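Local coordinates for quinonprotein alcohol dehydrogenase-like protein (Bacteroides thetaiotaomicron VPI-5482, PDB 4R5O) that is of unknown function but binds calcium and joins an immunoglobulin-like beta-sandwich domain to a seven-bladed beta-propeller, at residues A[49-55]-A[75-81]; A[21-25]-A[89-93]; A[70-74]-A[125-131]. Numbering follows the deposited sequence.

How the contacts relate
From the N terminus, the chain passes 21-25, then strand 49-54, the loop 70-74 and strand 74-83, which turns back into strand 86-97. Contact 2 closes the long loop from 21-25 to 89-93, and contact 1, between 49-55 and 75-81, is nested inside it. These two touch directly, because 75-81 and 89-93 are neighbours in one sheet: L77 N lies 2.8 Å from T92 O, and C79 N lies 2.9 Å from M90 O. Contact 3 closes the loop from 70-74 to 125-131, which takes in strands 74-83 and 86-97 and the first propeller strands, and so crosses both. It ties the sandwich to the propeller, whereas contacts 1 and 2 lie within the sandwich.

Contact 1: residues A[49-55]-A[75-81]; sequences TYSWLVN and ADLSCII. With ACT (acetate ion), chain H.
Backbone hydrogen bonds join the extended strand 49-54 and segment 75-81 as antiparallel neighbours, with N55 just past the strand end. In the hydrogen-bonded pair L53-S78, L53 N reaches S78 O at 2.9 Å and S78 N reaches L53 O at 3.0 Å. The pair S51-I80 repeats this, with I80 N to S51 O at 2.9 Å and a bent, weak S51 N to I80 O bond, also 2.9 Å. N55 turns to phi/psi 50/44, a left-handed conformation asparagine tolerates well. Its N still donates to D76 O (2.9 Å), while its OD1 replaces a backbone acceptor for D76 N (3.0 Å); ND2 makes a weak bond, 2.8 Å, to O of an acetate probably from the crystallisation liquor. The strand axes approach to 4.7 Å at 164°, and Y50-I81, W52-C79 and V54-L77 are the non-hydrogen-bonded pairs. This pairing joins strands 49-54 and 74-83 within the five-stranded sheet of the immunoglobulin-like sandwich, 57-60 and 86-97 continuing it on either side. Y50, W52, V54, L77, C79 and I81 share one face. There W52 (chi1 m, chi2 88°) lays its six-membered ring over C79, whose short side chain lets SG sit 3.6 Å from the centroid, a Cys sulfur-aromatic contact; W52 NE1 bonds to E62 O. L77 CD1 meets the ring edge at W52 CE3, 3.9 Å away, and I81 CG2 stands 4.1 Å from the Y50 ring centroid in a CH-pi contact. On the other face L53 CD1 touches I80 CD1 at 3.9 Å, beside S51 and S78, whose hydroxyls bond to E58 and S91.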
loop_
_atom_site.group_PDB
_atom_site.type_symbol
_atom_site.label_atom_id
_atom_site.label_comp_id
_atom_site.label_asym_id
_atom_site.label_seq_id
_atom_site.Cartn_x
_atom_site.Cartn_y
_atom_site.Cartn_z
ATOM N N THR A 49 2.373 -8.350 42.598
ATOM C CA THR A 49 1.972 -8.916 41.316
ATOM C C THR A 49 2.069 -7.782 40.290
ATOM O O THR A 49 1.894 -6.609 40.640
ATOM C CB THR A 49 0.587 -9.583 41.380
ATOM O OG1 THR A 49 -0.412 -8.618 41.709
ATOM C CG2 THR A 49 0.542 -10.764 42.342
ATOM N N TYR A 50 2.400 -8.135 39.040
ATOM C CA TYR A 50 2.616 -7.195 37.940
ATOM C C TYR A 50 1.602 -7.397 36.811
ATOM O O TYR A 50 1.042 -8.484 36.652
ATOM C CB TYR A 50 4.049 -7.373 37.385
ATOM C CG TYR A 50 5.175 -7.069 38.360
ATOM C CD1 TYR A 50 5.454 -7.923 39.425
ATOM C CD2 TYR A 50 6.052 -6.013 38.132
ATOM C CE1 TYR A 50 6.505 -7.664 40.307
ATOM C CE2 TYR A 50 7.124 -5.762 38.992
ATOM C CZ TYR A 50 7.354 -6.596 40.073
ATOM O OH TYR A 50 8.413 -6.354 40.921
ATOM N N SER A 51 1.393 -6.341 36.010
ATOM C CA SER A 51 0.528 -6.315 34.836
ATOM C C SER A 51 1.119 -5.352 33.833
ATOM O O SER A 51 1.182 -4.147 34.082
ATOM C CB SER A 51 -0.905 -5.942 35.209
ATOM O OG SER A 51 -1.786 -5.910 34.095
ATOM N N TRP A 52 1.628 -5.896 32.736
ATOM C CA TRP A 52 2.264 -5.126 31.672
ATOM C C TRP A 52 1.303 -4.979 30.527
ATOM O O TRP A 52 0.926 -5.982 29.915
ATOM C CB TRP A 52 3.570 -5.805 31.218
ATOM C CG TRP A 52 4.631 -5.853 32.280
ATOM C CD1 TRP A 52 4.807 -6.823 33.220
ATOM C CD2 TRP A 52 5.656 -4.875 32.513
ATOM N NE1 TRP A 52 5.902 -6.528 34.006
ATOM C CE2 TRP A 52 6.432 -5.331 33.605
ATOM C CE3 TRP A 52 6.014 -3.668 31.886
ATOM C CZ2 TRP A 52 7.561 -4.638 34.065
ATOM C CZ3 TRP A 52 7.106 -2.961 32.373
ATOM C CH2 TRP A 52 7.877 -3.451 33.441
ATOM N N LEU A 53 0.878 -3.730 30.260
ATOM C CA LEU A 53 -0.073 -3.439 29.202
ATOM C C LEU A 53 0.630 -2.805 28.030
ATOM O O LEU A 53 1.231 -1.736 28.175
ATOM C CB LEU A 53 -1.221 -2.522 29.688
ATOM C CG LEU A 53 -1.927 -2.890 31.004
ATOM C CD1 LEU A 53 -3.021 -1.913 31.302
ATOM C CD2 LEU A 53 -2.513 -4.284 30.984
ATOM N N VAL A 54 0.564 -3.480 26.872
ATOM C CA VAL A 54 1.088 -3.006 25.585
ATOM C C VAL A 54 -0.114 -2.514 24.806
ATOM O O VAL A 54 -1.049 -3.279 24.571
ATOM C CB VAL A 54 1.913 -4.080 24.838
ATOM C CG1 VAL A 54 2.382 -3.547 23.488
ATOM C CG2 VAL A 54 3.097 -4.548 25.686
ATOM N N ASN A 55 -0.152 -1.213 24.531
ATOM C CA ASN A 55 -1.283 -0.530 23.886
ATOM C C ASN A 55 -2.622 -0.896 24.602
ATOM O O ASN A 55 -3.628 -1.181 23.947
ATOM C CB ASN A 55 -1.350 -0.843 22.401
ATOM C CG ASN A 55 -0.196 -0.271 21.636
ATOM O OD1 ASN A 55 0.197 0.884 21.835
ATOM N ND2 ASN A 55 0.337 -1.046 20.701
ATOM N N ALA A 75 4.446 1.672 20.405
ATOM C CA ALA A 75 3.526 1.180 21.423
ATOM C C ALA A 75 3.609 1.992 22.707
ATOM O O ALA A 75 4.648 2.566 23.013
ATOM C CB ALA A 75 3.824 -0.283 21.736
ATOM N N ASP A 76 2.487 2.052 23.432
ATOM C CA ASP A 76 2.350 2.640 24.756
ATOM C C ASP A 76 2.531 1.519 25.745
ATOM O O ASP A 76 2.053 0.407 25.498
ATOM C CB ASP A 76 1.001 3.371 24.924
ATOM C CG ASP A 76 0.877 4.698 24.200
ATOM O OD1 ASP A 76 1.715 5.597 24.457
ATOM O OD2 ASP A 76 -0.138 4.895 23.490
ATOM N N LEU A 77 3.265 1.761 26.825
ATOM C CA LEU A 77 3.495 0.708 27.798
ATOM C C LEU A 77 3.184 1.188 29.208
ATOM O O LEU A 77 3.677 2.233 29.646
ATOM C CB LEU A 77 4.947 0.220 27.710
ATOM C CG LEU A 77 5.431 -0.844 28.698
ATOM C CD1 LEU A 77 4.739 -2.184 28.493
ATOM C CD2 LEU A 77 6.863 -1.025 28.540
ATOM N N SER A 78 2.355 0.402 29.909
ATOM C CA SER A 78 2.010 0.632 31.304
ATOM C C SER A 78 2.439 -0.539 32.144
ATOM O O SER A 78 2.434 -1.696 31.695
ATOM C CB SER A 78 0.518 0.886 31.494
ATOM O OG SER A 78 0.117 2.082 30.850
ATOM N N CYS A 79 2.806 -0.233 33.380
ATOM C CA CYS A 79 3.186 -1.240 34.340
ATOM C C CYS A 79 2.427 -0.984 35.599
ATOM O O CYS A 79 2.633 0.042 36.251
ATOM C CB CYS A 79 4.691 -1.257 34.567
ATOM S SG CYS A 79 5.215 -2.455 35.800
ATOM N N ILE A 80 1.509 -1.894 35.916
ATOM C CA ILE A 80 0.713 -1.821 37.127
ATOM C C ILE A 80 1.279 -2.846 38.092
ATOM O O ILE A 80 1.308 -4.033 37.773
ATOM C CB ILE A 80 -0.800 -2.022 36.837
ATOM C CG1 ILE A 80 -1.276 -1.154 35.641
ATOM C CG2 ILE A 80 -1.619 -1.755 38.093
ATOM C CD1 ILE A 80 -2.613 -1.459 35.131
ATOM N N ILE A 81 1.797 -2.385 39.237
ATOM C CA ILE A 81 2.334 -3.262 40.289
ATOM C C ILE A 81 1.397 -3.129 41.476
ATOM O O ILE A 81 1.161 -2.015 41.950
ATOM C CB ILE A 81 3.815 -2.973 40.641
ATOM C CG1 ILE A 81 4.653 -2.759 39.360
ATOM C CG2 ILE A 81 4.372 -4.087 41.557
ATOM C CD1 ILE A 81 6.007 -2.278 39.560
HETATM C C ACT H . 1.393 -3.802 18.661
HETATM O O ACT H . 0.348 -3.151 18.878
HETATM O OXT ACT H . 2.564 -3.483 19.059
HETATM C CH3 ACT H . 1.221 -5.109 17.857
#

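Contact 2: residues A[21-25]-A[89-93]; sequences GTFPT and EMSTS
G21 opens the irregular segment 21-25 with phi/psi 81/3, a positive-phi turn that glycine adopts without strain. T22 follows at -88/-2; its OG1 bonds to T39 O, and its side chain takes no part in the contact. The chain then extends at F23 (-141/130), and its side chain, chi1 t and chi2 87°, points toward the strand. A flat aromatic ring suits this place because it can lie against the M90 side chain: CB of M90, a selenomethionine, stands 3.8 Å from the F23 ring centroid in a CH-pi contact, its closest approach being 3.5 Å to F23 CE2. The M90 SE atom lies obliquely, 4.3 Å from the same centroid, making a Met-aromatic contact; M90 takes chi1 m, chi2 t, chi3 m. F23 CZ also touches T92 CG2 at 3.8 Å. P24, at -59/131, keeps the loop extended and rests its CG 3.7 Å from T92 CG2; with chi1 t, T92 turns this methyl toward both rings. T25 turns away. No hydrogen bond crosses between the segments, so the contact is apolar packing of a loop on a strand, with CA atoms 7.8 Å apart for F23-M90 and 6.6 Å for P24-T92. In the sandwich, the loop leads into strand 28-31, the edge partner of strand 86-97, while F23 reaches C79 of strand 74-83 and both F23 and P24 pack on I38 of strand 35-38.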
loop_
_atom_site.group_PDB
_atom_site.type_symbol
_atom_site.label_atom_id
_atom_site.label_comp_id
_atom_site.label_asym_id
_atom_site.label_seq_id
_atom_site.Cartn_x
_atom_site.Cartn_y
_atom_site.Cartn_z
ATOM N N GLY A 21 14.701 5.101 38.458
ATOM C CA GLY A 21 15.430 4.685 37.270
ATOM C C GLY A 21 15.301 3.220 36.919
ATOM O O GLY A 21 15.910 2.772 35.936
ATOM N N THR A 22 14.483 2.460 37.689
ATOM C CA THR A 22 14.294 1.024 37.441
ATOM C C THR A 22 13.124 0.836 36.407
ATOM O O THR A 22 12.816 -0.288 35.995
ATOM C CB THR A 22 14.070 0.296 38.770
ATOM O OG1 THR A 22 14.435 -1.063 38.658
ATOM C CG2 THR A 22 12.690 0.414 39.285
ATOM N N PHE A 23 12.504 1.951 35.992
ATOM C CA PHE A 23 11.440 2.026 34.995
ATOM C C PHE A 23 11.686 3.257 34.146
ATOM O O PHE A 23 11.950 4.328 34.693
ATOM C CB PHE A 23 10.040 2.036 35.633
ATOM C CG PHE A 23 8.919 1.957 34.618
ATOM C CD1 PHE A 23 8.452 0.727 34.169
ATOM C CD2 PHE A 23 8.351 3.109 34.095
ATOM C CE1 PHE A 23 7.425 0.653 33.221
ATOM C CE2 PHE A 23 7.338 3.037 33.137
ATOM C CZ PHE A 23 6.872 1.809 32.709
ATOM N N PRO A 24 11.665 3.123 32.812
ATOM C CA PRO A 24 12.011 4.267 31.948
ATOM C C PRO A 24 11.111 5.497 32.155
ATOM O O PRO A 24 9.874 5.439 32.159
ATOM C CB PRO A 24 11.842 3.716 30.531
ATOM C CG PRO A 24 11.139 2.412 30.674
ATOM C CD PRO A 24 11.421 1.899 32.020
ATOM N N THR A 25 11.790 6.629 32.319
ATOM C CA THR A 25 11.224 7.955 32.569
ATOM C C THR A 25 11.068 8.717 31.241
ATOM O O THR A 25 10.466 9.798 31.223
ATOM C CB THR A 25 12.116 8.717 33.572
ATOM O OG1 THR A 25 11.557 10.010 33.775
ATOM C CG2 THR A 25 13.601 8.821 33.134
ATOM N N GLU A 89 0.924 2.577 39.126
ATOM C CA GLU A 89 0.959 2.514 37.679
ATOM C C GLU A 89 1.930 3.563 37.092
ATOM O O GLU A 89 1.769 4.771 37.308
ATOM C CB GLU A 89 -0.446 2.709 37.090
ATOM C CG GLU A 89 -0.476 2.680 35.571
ATOM C CD GLU A 89 -1.833 2.821 34.925
ATOM O OE1 GLU A 89 -2.853 2.678 35.636
ATOM O OE2 GLU A 89 -1.875 3.009 33.687
HETATM N N MSE A 90 2.907 3.071 36.304
HETATM C CA MSE A 90 3.889 3.851 35.548
HETATM C C MSE A 90 3.672 3.667 34.090
HETATM O O MSE A 90 3.339 2.566 33.678
HETATM C CB MSE A 90 5.304 3.446 35.898
HETATM C CG MSE A 90 5.676 3.730 37.306
HETATM SE SE MSE A 90 7.014 2.490 37.822
HETATM C CE MSE A 90 5.910 0.785 37.577
ATOM N N SER A 91 3.900 4.707 33.296
ATOM C CA SER A 91 3.712 4.611 31.855
ATOM C C SER A 91 4.893 5.207 31.091
ATOM O O SER A 91 5.576 6.129 31.561
ATOM C CB SER A 91 2.424 5.307 31.433
ATOM O OG SER A 91 1.318 4.658 32.041
ATOM N N THR A 92 5.143 4.626 29.919
ATOM C CA THR A 92 6.157 5.073 28.974
ATOM C C THR A 92 5.676 4.617 27.591
ATOM O O THR A 92 4.538 4.160 27.446
ATOM C CB THR A 92 7.599 4.589 29.344
ATOM O OG1 THR A 92 8.529 5.281 28.512
ATOM C CG2 THR A 92 7.792 3.054 29.220
ATOM N N SER A 93 6.525 4.779 26.584
ATOM C CA SER A 93 6.240 4.334 25.234
ATOM C C SER A 93 7.535 3.849 24.604
ATOM O O SER A 93 8.621 4.159 25.102
ATOM C CB SER A 93 5.577 5.438 24.418
ATOM O OG SER A 93 6.391 6.596 24.373
#

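Contact 3: residues A[70-74]-A[125-131]; sequences DNPCR and DCYASLN
In the loop 70-74 the backbone is extended from N71 to R74, with P72 at phi/psi -53/126, and runs past a single short helical turn, 126-129. D125 is the N-cap of that turn and accepts a weak capping bond from A128 N to its OD1 at 3.3 Å; the same OD1 also bonds to T111 OG1. The CA atoms come nearest at C73-L130, 4.4 Å, and R74 N makes a weak bond to S129 O at 3.4 Å. S129, chi1 p, is small enough to fit against the loop and bonds in both directions: its OG donates to P72 O at 2.6 Å and accepts from N71 ND2 at 3.2 Å. R74 spans the end of the turn with a long extended side chain (chi2 and chi3 t), its NE donating to L130 O at 2.6 Å and its NH2 more weakly to N131 OD1 at 3.3 Å; the guanidinium also makes a cation-pi contact with Y176. N131 is itself held by ND2 to Y127 O at 2.8 Å. P72, with no amide hydrogen to leave unsatisfied, packs its CD 3.8 Å from C126 SG and its CB 4.3 Å from L130 CD1, beside F100. Here the loop entering strand 74-83 of the immunoglobulin-like sandwich docks on the helical turn that follows strand 121-123 of a propeller sheet, a polar and apolar interface between the two domains.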
loop_
_atom_site.group_PDB
_atom_site.type_symbol
_atom_site.label_atom_id
_atom_site.label_comp_id
_atom_site.label_asym_id
_atom_site.label_seq_id
_atom_site.Cartn_x
_atom_site.Cartn_y
_atom_site.Cartn_z
ATOM N N ASP A 70 11.221 -7.071 16.788
ATOM C CA ASP A 70 11.514 -7.864 15.593
ATOM C C ASP A 70 10.683 -7.358 14.388
ATOM O O ASP A 70 10.778 -7.912 13.291
ATOM C CB ASP A 70 11.262 -9.362 15.869
ATOM C CG ASP A 70 9.892 -9.744 16.413
ATOM O OD1 ASP A 70 9.002 -8.838 16.513
ATOM O OD2 ASP A 70 9.708 -10.940 16.759
ATOM N N ASN A 71 9.944 -6.255 14.580
ATOM C CA ASN A 71 9.138 -5.647 13.530
ATOM C C ASN A 71 9.038 -4.121 13.697
ATOM O O ASN A 71 8.997 -3.667 14.833
ATOM C CB ASN A 71 7.729 -6.260 13.560
ATOM C CG ASN A 71 7.156 -6.551 12.183
ATOM O OD1 ASN A 71 7.733 -7.332 11.414
ATOM N ND2 ASN A 71 5.959 -6.039 11.879
ATOM N N PRO A 72 8.947 -3.293 12.623
ATOM C CA PRO A 72 8.693 -1.858 12.838
ATOM C C PRO A 72 7.460 -1.681 13.713
ATOM O O PRO A 72 6.433 -2.293 13.415
ATOM C CB PRO A 72 8.481 -1.317 11.416
ATOM C CG PRO A 72 9.169 -2.273 10.545
ATOM C CD PRO A 72 8.944 -3.608 11.182
ATOM N N CYS A 73 7.580 -0.939 14.833
ATOM C CA CYS A 73 6.473 -0.771 15.772
ATOM C C CYS A 73 6.585 0.543 16.522
ATOM O O CYS A 73 7.601 1.210 16.479
ATOM C CB CYS A 73 6.425 -1.940 16.759
ATOM S SG CYS A 73 7.855 -2.045 17.888
ATOM N N ARG A 74 5.505 0.883 17.221
ATOM C CA ARG A 74 5.301 1.991 18.139
ATOM C C ARG A 74 4.236 1.499 19.092
ATOM O O ARG A 74 3.285 0.861 18.640
ATOM C CB ARG A 74 4.973 3.347 17.455
ATOM C CG ARG A 74 3.695 3.383 16.721
ATOM C CD ARG A 74 3.203 4.777 16.453
ATOM N NE ARG A 74 1.918 4.688 15.750
ATOM C CZ ARG A 74 1.139 5.710 15.439
ATOM N NH1 ARG A 74 1.480 6.942 15.786
ATOM N NH2 ARG A 74 -0.001 5.507 14.787
ATOM N N ASP A 125 2.986 -7.397 8.177
ATOM C CA ASP A 125 1.921 -6.645 8.834
ATOM C C ASP A 125 2.505 -5.528 9.722
ATOM O O ASP A 125 2.254 -5.455 10.915
ATOM C CB ASP A 125 1.030 -7.605 9.657
ATOM C CG ASP A 125 -0.278 -7.038 10.159
ATOM O OD1 ASP A 125 -0.673 -5.948 9.687
ATOM O OD2 ASP A 125 -0.940 -7.713 10.984
ATOM N N CYS A 126 3.230 -4.625 9.093
ATOM C CA CYS A 126 3.802 -3.447 9.714
ATOM C C CYS A 126 2.691 -2.453 10.061
ATOM O O CYS A 126 2.884 -1.544 10.871
ATOM C CB CYS A 126 4.834 -2.825 8.777
ATOM S SG CYS A 126 6.306 -3.852 8.509
ATOM N N TYR A 127 1.530 -2.598 9.417
ATOM C CA TYR A 127 0.422 -1.683 9.654
ATOM C C TYR A 127 -0.120 -1.899 11.071
ATOM O O TYR A 127 -0.309 -0.927 11.789
ATOM C CB TYR A 127 -0.671 -1.851 8.597
ATOM C CG TYR A 127 -1.821 -0.901 8.819
ATOM C CD1 TYR A 127 -1.744 0.434 8.408
ATOM C CD2 TYR A 127 -2.968 -1.313 9.493
ATOM C CE1 TYR A 127 -2.791 1.324 8.658
ATOM C CE2 TYR A 127 -4.010 -0.433 9.752
ATOM C CZ TYR A 127 -3.929 0.874 9.317
ATOM O OH TYR A 127 -4.990 1.686 9.585
ATOM N N ALA A 128 -0.319 -3.157 11.484
ATOM C CA ALA A 128 -0.829 -3.478 12.809
ATOM C C ALA A 128 0.149 -3.020 13.922
ATOM O O ALA A 128 -0.255 -2.199 14.751
ATOM C CB ALA A 128 -1.089 -4.975 12.921
ATOM N N SER A 129 1.440 -3.502 13.895
ATOM C CA SER A 129 2.480 -3.234 14.901
ATOM C C SER A 129 2.751 -1.715 15.078
ATOM O O SER A 129 3.085 -1.316 16.195
ATOM C CB SER A 129 3.790 -3.966 14.585
ATOM O OG SER A 129 4.332 -3.741 13.299
ATOM N N LEU A 130 2.550 -0.889 14.057
ATOM C CA LEU A 130 2.670 0.582 14.129
ATOM C C LEU A 130 1.291 1.293 14.396
ATOM O O LEU A 130 1.255 2.531 14.441
ATOM C CB LEU A 130 3.254 1.147 12.806
ATOM C CG LEU A 130 4.712 0.886 12.455
ATOM C CD1 LEU A 130 4.914 0.967 10.963
ATOM C CD2 LEU A 130 5.624 1.842 13.179
ATOM N N ASN A 131 0.159 0.535 14.521
ATOM C CA ASN A 131 -1.143 1.192 14.700
ATOM C C ASN A 131 -2.009 0.479 15.722
ATOM O O ASN A 131 -3.238 0.450 15.586
ATOM C CB ASN A 131 -1.921 1.302 13.366
ATOM C CG ASN A 131 -1.303 2.317 12.452
ATOM O OD1 ASN A 131 -1.514 3.527 12.614
ATOM N ND2 ASN A 131 -0.419 1.862 11.570
#